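Local coordinates for zinc-binding protein TroA (PDB 1K0F) that binds zinc with high affinity and specificity in the periplasm and delivers it to the membrane permease of an ABC transporter for import, at residues N18-V24 with E131-Y136; A52-L56 with S120-L124. All coordinates share one frame. Numbering follows the deposited sequence.

Interaction 1. Residues N18-V24 with E131-Y136; sequences NIAQGDV and EFTQRY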
ATOM      1  N   ASN A  18     -12.502   7.543  -7.955  1.00 18.93           N
ATOM      2  CA  ASN A  18     -12.566   8.984  -7.801  1.00 20.64           C
ATOM      3  C   ASN A  18     -12.497   9.715  -9.129  1.00 21.86           C
ATOM      4  O   ASN A  18     -13.210  10.697  -9.326  1.00 21.81           O
ATOM      5  CB  ASN A  18     -11.440   9.450  -6.891  1.00 20.22           C
ATOM      6  CG  ASN A  18     -11.640   9.025  -5.456  1.00 20.31           C
ATOM      7  OD1 ASN A  18     -12.494   9.560  -4.757  1.00 24.23           O
ATOM      8  ND2 ASN A  18     -10.864   8.050  -5.011  1.00 20.74           N
ATOM      9  N   ILE A  19     -11.638   9.232 -10.025  1.00 23.86           N
ATOM     10  CA  ILE A  19     -11.440   9.829 -11.350  1.00 26.82           C
ATOM     11  C   ILE A  19     -12.484   9.418 -12.388  1.00 28.67           C
ATOM     12  O   ILE A  19     -13.211  10.258 -12.902  1.00 31.27           O
ATOM     13  CB  ILE A  19     -10.043   9.490 -11.937  1.00 24.75           C
ATOM     14  CG1 ILE A  19      -8.948   9.969 -10.981  1.00 24.45           C
ATOM     15  CG2 ILE A  19      -9.881  10.157 -13.292  1.00 22.65           C
ATOM     16  CD1 ILE A  19      -7.647   9.251 -11.131  1.00 24.73           C
ATOM     17  N   ALA A  20     -12.538   8.129 -12.709  1.00 29.96           N
ATOM     18  CA  ALA A  20     -13.503   7.633 -13.694  1.00 30.46           C
ATOM     19  C   ALA A  20     -14.930   7.630 -13.165  1.00 30.08           C
ATOM     20  O   ALA A  20     -15.879   7.848 -13.925  1.00 32.34           O
ATOM     21  CB  ALA A  20     -13.122   6.224 -14.144  1.00 30.60           C
ATOM     22  N   GLN A  21     -15.076   7.392 -11.864  1.00 27.75           N
ATOM     23  CA  GLN A  21     -16.387   7.349 -11.252  1.00 27.24           C
ATOM     24  C   GLN A  21     -17.214   6.299 -11.973  1.00 27.66           C
ATOM     25  O   GLN A  21     -16.764   5.163 -12.147  1.00 29.71           O
ATOM     26  CB  GLN A  21     -17.062   8.708 -11.364  1.00 27.88           C
ATOM     27  CG  GLN A  21     -16.128   9.838 -11.072  1.00 30.03           C
ATOM     28  CD  GLN A  21     -16.495  10.546  -9.805  1.00 31.26           C
ATOM     29  OE1 GLN A  21     -15.685  10.671  -8.885  1.00 32.91           O
ATOM     30  NE2 GLN A  21     -17.730  11.019  -9.741  1.00 35.02           N
ATOM     31  N   GLY A  22     -18.407   6.684 -12.405  1.00 26.90           N
ATOM     32  CA  GLY A  22     -19.282   5.745 -13.077  1.00 24.70           C
ATOM     33  C   GLY A  22     -19.111   5.738 -14.571  1.00 22.37           C
ATOM     34  O   GLY A  22     -19.964   5.230 -15.293  1.00 23.40           O
ATOM     35  N   ASP A  23     -18.010   6.305 -15.038  1.00 20.67           N
ATOM     36  CA  ASP A  23     -17.748   6.351 -16.461  1.00 19.97           C
ATOM     37  C   ASP A  23     -17.063   5.080 -16.886  1.00 22.10           C
ATOM     38  O   ASP A  23     -16.684   4.922 -18.039  1.00 25.30           O
ATOM     39  CB  ASP A  23     -16.867   7.531 -16.801  1.00 16.53           C
ATOM     40  CG  ASP A  23     -17.519   8.831 -16.485  1.00 16.89           C
ATOM     41  OD1 ASP A  23     -18.704   8.999 -16.837  1.00 16.29           O
ATOM     42  OD2 ASP A  23     -16.845   9.681 -15.880  1.00 17.71           O
ATOM     43  N   VAL A  24     -16.870   4.169 -15.950  1.00 22.98           N
ATOM     44  CA  VAL A  24     -16.245   2.910 -16.302  1.00 24.55           C
ATOM     45  C   VAL A  24     -16.784   1.820 -15.413  1.00 23.13           C
ATOM     46  O   VAL A  24     -17.418   2.081 -14.395  1.00 21.95           O
ATOM     47  CB  VAL A  24     -14.674   2.943 -16.163  1.00 25.82           C
ATOM     48  CG1 VAL A  24     -14.113   4.165 -16.844  1.00 28.56           C
ATOM     49  CG2 VAL A  24     -14.256   2.924 -14.695  1.00 27.08           C
ATOM     50  N   GLU A 131     -13.948  15.742 -17.498  1.00 34.09           N
ATOM     51  CA  GLU A 131     -14.462  15.266 -16.222  1.00 34.71           C
ATOM     52  C   GLU A 131     -13.450  14.386 -15.501  1.00 33.34           C
ATOM     53  O   GLU A 131     -13.462  14.313 -14.272  1.00 34.63           O
ATOM     54  CB  GLU A 131     -15.774  14.494 -16.427  1.00 36.43           C
ATOM     55  CG  GLU A 131     -15.814  13.644 -17.682  1.00 38.71           C
ATOM     56  CD  GLU A 131     -16.373  14.389 -18.869  1.00 38.72           C
ATOM     57  OE1 GLU A 131     -15.583  15.040 -19.586  1.00 41.60           O
ATOM     58  OE2 GLU A 131     -17.601  14.322 -19.088  1.00 38.64           O
ATOM     59  N   PHE A 132     -12.583  13.716 -16.254  1.00 30.61           N
ATOM     60  CA  PHE A 132     -11.572  12.863 -15.643  1.00 28.75           C
ATOM     61  C   PHE A 132     -10.418  13.715 -15.172  1.00 28.68           C
ATOM     62  O   PHE A 132      -9.604  13.279 -14.366  1.00 28.84           O
ATOM     63  CB  PHE A 132     -11.053  11.837 -16.640  1.00 28.58           C
ATOM     64  CG  PHE A 132     -11.956  10.654 -16.814  1.00 27.14           C
ATOM     65  CD1 PHE A 132     -13.131  10.543 -16.083  1.00 26.71           C
ATOM     66  CD2 PHE A 132     -11.629   9.649 -17.718  1.00 26.42           C
ATOM     67  CE1 PHE A 132     -13.967   9.452 -16.250  1.00 28.65           C
ATOM     68  CE2 PHE A 132     -12.453   8.556 -17.894  1.00 26.12           C
ATOM     69  CZ  PHE A 132     -13.627   8.453 -17.160  1.00 29.16           C
ATOM     70  N   THR A 133     -10.364  14.941 -15.679  1.00 28.61           N
ATOM     71  CA  THR A 133      -9.302  15.858 -15.313  1.00 29.69           C
ATOM     72  C   THR A 133      -9.664  16.605 -14.056  1.00 29.32           C
ATOM     73  O   THR A 133      -8.934  16.574 -13.068  1.00 30.71           O
ATOM     74  CB  THR A 133      -9.039  16.885 -16.420  1.00 30.44           C
ATOM     75  OG1 THR A 133      -8.279  16.278 -17.467  1.00 30.27           O
ATOM     76  CG2 THR A 133      -8.259  18.074 -15.869  1.00 32.08           C
ATOM     77  N   GLN A 134     -10.790  17.293 -14.092  1.00 29.48           N
ATOM     78  CA  GLN A 134     -11.198  18.045 -12.926  1.00 31.26           C
ATOM     79  C   GLN A 134     -11.323  17.129 -11.703  1.00 31.83           C
ATOM     80  O   GLN A 134     -10.763  17.416 -10.645  1.00 31.88           O
ATOM     81  CB  GLN A 134     -12.505  18.763 -13.212  1.00 30.70           C
ATOM     82  CG  GLN A 134     -13.158  19.279 -11.982  1.00 31.07           C
ATOM     83  CD  GLN A 134     -14.490  18.626 -11.766  1.00 33.18           C
ATOM     84  OE1 GLN A 134     -14.679  17.871 -10.818  1.00 33.94           O
ATOM     85  NE2 GLN A 134     -15.434  18.905 -12.663  1.00 35.92           N
ATOM     86  N   ARG A 135     -12.042  16.019 -11.849  1.00 32.46           N
ATOM     87  CA  ARG A 135     -12.193  15.076 -10.746  1.00 32.32           C
ATOM     88  C   ARG A 135     -10.792  14.756 -10.260  1.00 33.45           C
ATOM     89  O   ARG A 135     -10.496  14.818  -9.073  1.00 33.64           O
ATOM     90  CB  ARG A 135     -12.845  13.782 -11.223  1.00 31.64           C
ATOM     91  CG  ARG A 135     -14.325  13.864 -11.518  1.00 33.98           C
ATOM     92  CD  ARG A 135     -14.834  12.488 -11.893  1.00 35.69           C
ATOM     93  NE  ARG A 135     -16.167  12.489 -12.488  1.00 37.58           N
ATOM     94  CZ  ARG A 135     -16.504  11.755 -13.545  1.00 39.27           C
ATOM     95  NH1 ARG A 135     -15.601  10.968 -14.112  1.00 38.64           N
ATOM     96  NH2 ARG A 135     -17.740  11.790 -14.026  1.00 40.33           N
ATOM     97  N   TYR A 136      -9.935  14.403 -11.209  1.00 35.59           N
ATOM     98  CA  TYR A 136      -8.558  14.068 -10.909  1.00 37.11           C
ATOM     99  C   TYR A 136      -7.966  15.102  -9.970  1.00 38.02           C
ATOM    100  O   TYR A 136      -7.575  14.770  -8.852  1.00 39.56           O
ATOM    101  CB  TYR A 136      -7.755  14.011 -12.200  1.00 39.15           C
ATOM    102  CG  TYR A 136      -6.265  14.055 -12.006  1.00 42.53           C
ATOM    103  CD1 TYR A 136      -5.652  13.324 -10.985  1.00 44.49           C
ATOM    104  CD2 TYR A 136      -5.461  14.814 -12.856  1.00 44.78           C
ATOM    105  CE1 TYR A 136      -4.270  13.344 -10.817  1.00 46.97           C
ATOM    106  CE2 TYR A 136      -4.079  14.844 -12.702  1.00 47.20           C
ATOM    107  CZ  TYR A 136      -3.486  14.107 -11.683  1.00 48.22           C
ATOM    108  OH  TYR A 136      -2.113  14.123 -11.540  1.00 49.05           O
TER
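The flat ring of Phe132 and the branched side chain of Ile19 form the apolar centre where the C-terminal end of helix 10-20 meets the start of helix 129-156, the long backbone helix that joins the two lobes of the TroA fold. Ile19 CG2 lies 3.9 Å from Phe132 CB, while its CG1 is 4.4 Å from Tyr136 CB. Ala20 is small enough to let the ring in, with its CB 3.8 Å from Phe132 CZ, and Val24 CG1 flanks the same CZ at 4.3 Å. At Gln21 the chain turns out of the helix with positive phi, and Gln21 CG lies over one face of the Arg135 guanidinium. Arg135 suits this polar edge: Arg135 NH1 reaches the helix end, donating a hydrogen bond to Ile19 O at 2.8 Å, and the side chain carries the charge to pair with Asp23. In that salt bridge one carboxylate oxygen, Asp23 OD2, accepts from both Arg135 NH1 at 2.5 Å and Arg135 NH2 at 2.9 Å.

Interaction 2. Residues A52-L56 with S120-L124; sequences ADLIL and SLCKL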
ATOM      1  N   ALA A  52     -10.856  -6.727 -20.025  1.00 38.40           N
ATOM      2  CA  ALA A  52     -10.573  -5.357 -19.619  1.00 34.26           C
ATOM      3  C   ALA A  52     -10.090  -4.523 -20.790  1.00 31.96           C
ATOM      4  O   ALA A  52      -9.435  -5.019 -21.699  1.00 32.56           O
ATOM      5  CB  ALA A  52      -9.535  -5.343 -18.512  1.00 32.66           C
ATOM      6  N   ASP A  53     -10.450  -3.249 -20.773  1.00 30.14           N
ATOM      7  CA  ASP A  53     -10.021  -2.324 -21.804  1.00 28.58           C
ATOM      8  C   ASP A  53      -8.816  -1.598 -21.231  1.00 27.15           C
ATOM      9  O   ASP A  53      -7.987  -1.058 -21.961  1.00 24.82           O
ATOM     10  CB  ASP A  53     -11.126  -1.321 -22.107  1.00 29.36           C
ATOM     11  CG  ASP A  53     -12.408  -1.987 -22.488  1.00 30.10           C
ATOM     12  OD1 ASP A  53     -12.355  -2.894 -23.355  1.00 30.49           O
ATOM     13  OD2 ASP A  53     -13.455  -1.610 -21.930  1.00 31.24           O
ATOM     14  N   LEU A  54      -8.731  -1.602 -19.905  1.00 26.66           N
ATOM     15  CA  LEU A  54      -7.638  -0.947 -19.207  1.00 24.75           C
ATOM     16  C   LEU A  54      -7.229  -1.749 -17.988  1.00 24.13           C
ATOM     17  O   LEU A  54      -8.032  -1.967 -17.090  1.00 25.09           O
ATOM     18  CB  LEU A  54      -8.072   0.451 -18.767  1.00 25.41           C
ATOM     19  CG  LEU A  54      -7.166   1.154 -17.764  1.00 22.93           C
ATOM     20  CD1 LEU A  54      -5.840   1.450 -18.438  1.00 24.06           C
ATOM     21  CD2 LEU A  54      -7.815   2.433 -17.270  1.00 24.43           C
ATOM     22  N   ILE A  55      -5.982  -2.199 -17.964  1.00 24.17           N
ATOM     23  CA  ILE A  55      -5.483  -2.949 -16.822  1.00 24.60           C
ATOM     24  C   ILE A  55      -4.504  -2.059 -16.066  1.00 22.91           C
ATOM     25  O   ILE A  55      -3.586  -1.481 -16.655  1.00 18.92           O
ATOM     26  CB  ILE A  55      -4.762  -4.241 -17.236  1.00 25.95           C
ATOM     27  CG1 ILE A  55      -5.783  -5.288 -17.689  1.00 26.45           C
ATOM     28  CG2 ILE A  55      -3.975  -4.791 -16.051  1.00 26.75           C
ATOM     29  CD1 ILE A  55      -5.148  -6.526 -18.285  1.00 26.84           C
ATOM     30  N   LEU A  56      -4.720  -1.953 -14.756  1.00 22.50           N
ATOM     31  CA  LEU A  56      -3.893  -1.115 -13.899  1.00 20.69           C
ATOM     32  C   LEU A  56      -3.249  -1.888 -12.759  1.00 19.39           C
ATOM     33  O   LEU A  56      -3.905  -2.647 -12.044  1.00 19.79           O
ATOM     34  CB  LEU A  56      -4.726   0.036 -13.325  1.00 18.73           C
ATOM     35  CG  LEU A  56      -5.116   1.156 -14.295  1.00 17.98           C
ATOM     36  CD1 LEU A  56      -5.903   2.225 -13.551  1.00 19.07           C
ATOM     37  CD2 LEU A  56      -3.872   1.746 -14.932  1.00 16.20           C
ATOM     38  N   SER A 120      -4.286   7.232 -17.737  1.00 24.97           N
ATOM     39  CA  SER A 120      -4.598   5.964 -18.388  1.00 23.81           C
ATOM     40  C   SER A 120      -6.084   5.992 -18.734  1.00 24.59           C
ATOM     41  O   SER A 120      -6.505   5.617 -19.834  1.00 22.16           O
ATOM     42  CB  SER A 120      -4.321   4.799 -17.438  1.00 22.52           C
ATOM     43  OG  SER A 120      -3.026   4.277 -17.641  1.00 22.19           O
ATOM     44  N   LEU A 121      -6.875   6.451 -17.769  1.00 25.33           N
ATOM     45  CA  LEU A 121      -8.315   6.552 -17.941  1.00 25.23           C
ATOM     46  C   LEU A 121      -8.640   7.479 -19.109  1.00 25.32           C
ATOM     47  O   LEU A 121      -9.545   7.205 -19.895  1.00 26.03           O
ATOM     48  CB  LEU A 121      -8.961   7.072 -16.652  1.00 25.16           C
ATOM     49  CG  LEU A 121      -8.923   6.135 -15.435  1.00 24.34           C
ATOM     50  CD1 LEU A 121      -9.632   6.801 -14.266  1.00 24.04           C
ATOM     51  CD2 LEU A 121      -9.584   4.793 -15.773  1.00 23.60           C
ATOM     52  N   CYS A 122      -7.891   8.571 -19.225  1.00 25.16           N
ATOM     53  CA  CYS A 122      -8.105   9.527 -20.304  1.00 26.06           C
ATOM     54  C   CYS A 122      -7.798   8.854 -21.631  1.00 26.07           C
ATOM     55  O   CYS A 122      -8.546   8.989 -22.596  1.00 28.35           O
ATOM     56  CB  CYS A 122      -7.199  10.748 -20.130  1.00 26.00           C
ATOM     57  SG  CYS A 122      -7.656  11.874 -18.802  1.00 25.15           S
ATOM     58  N   LYS A 123      -6.679   8.138 -21.666  1.00 28.12           N
ATOM     59  CA  LYS A 123      -6.250   7.415 -22.861  1.00 27.76           C
ATOM     60  C   LYS A 123      -7.333   6.414 -23.228  1.00 26.81           C
ATOM     61  O   LYS A 123      -7.617   6.203 -24.399  1.00 29.47           O
ATOM     62  CB  LYS A 123      -4.939   6.668 -22.590  1.00 29.47           C
ATOM     63  CG  LYS A 123      -3.667   7.403 -22.993  1.00 30.59           C
ATOM     64  CD  LYS A 123      -3.828   8.915 -22.981  1.00 32.53           C
ATOM     65  CE  LYS A 123      -2.477   9.601 -22.948  1.00 34.69           C
ATOM     66  NZ  LYS A 123      -2.441  10.809 -23.812  1.00 37.20           N
ATOM     67  N   LEU A 124      -7.935   5.804 -22.214  1.00 25.86           N
ATOM     68  CA  LEU A 124      -8.997   4.832 -22.424  1.00 25.23           C
ATOM     69  C   LEU A 124     -10.265   5.537 -22.934  1.00 25.21           C
ATOM     70  O   LEU A 124     -10.884   5.093 -23.901  1.00 26.11           O
ATOM     71  CB  LEU A 124      -9.272   4.093 -21.111  1.00 22.29           C
ATOM     72  CG  LEU A 124     -10.338   3.001 -21.088  1.00 23.05           C
ATOM     73  CD1 LEU A 124      -9.895   1.822 -21.934  1.00 20.05           C
ATOM     74  CD2 LEU A 124     -10.576   2.575 -19.638  1.00 22.21           C
TER
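Ser120 opens the helical side of this contact, and its small side chain suits a place where the last turn of helix 107-124 comes down on strand 54-57. Its CB rests 3.8 Å from Leu54 CD1, and its OG lies 3.8 Å from Leu56 CD2. The hydroxyl makes a weak hydrogen bond back to Ala116 O of its own helix. One residue on, Leu121 leaves the helix sideways, yet its end swings in until CD2 is 3.3 Å from Leu54 CD2, a tight methyl-to-methyl approach; the same side chain also touches Val5 of the adjoining strand. Leu124 comes one turn after Ser120, and its amide donates the usual helical bond to Ser120 O at 2.8 Å; the four-residue spacing puts both on the face turned to the sheet. Leu124 CD2 is 3.4 Å from Leu54 CB, and Leu124 CD1, also against Leu54, reaches Asp53 CB at 3.4 Å. Asp53 sits at the margin, partly exposed; its OD2 accepts a hydrogen bond from Leu4 N, and its CB packs on Leu124. Leu54, touched by Ser120, Leu121 and Leu124 alike, is the centre of the contact. The axes of strand 54-56 and helix 120-124 approach to 9.6 Å and run almost antiparallel, at 171°. A helix laid against a parallel sheet with its direction reversed to the strands is the hallmark of the layered alpha/beta fold, here of the lobe built on the four-stranded sheet 25-28, 4-7, 54-57, 78-81.

Overall arrangement
Interactions 1 and 2 lie in the same lobe with their centres about 12 Å apart, and interaction 2 is nested within the loop of chain that interaction 1 closes. Leu121 joins them: its CD1 is 3.5 Å from both Ile19 CG2 and Ala20 CB, while its carbonyl O is 3.8 Å from Phe132 CE2. Nearby, Cys122 SG is 4.0 Å from Phe132 CB. Helices 10-20 and 107-124 lie side by side on one face of the sheet, where Leu56 touches Ile12 and Val16 as well as Ser120, and helix 129-156 packs outside them. Both contacts lie away from the zinc ligands His37, His102, His168 and Asp248, which hold no zinc in this closed, metal-free structure.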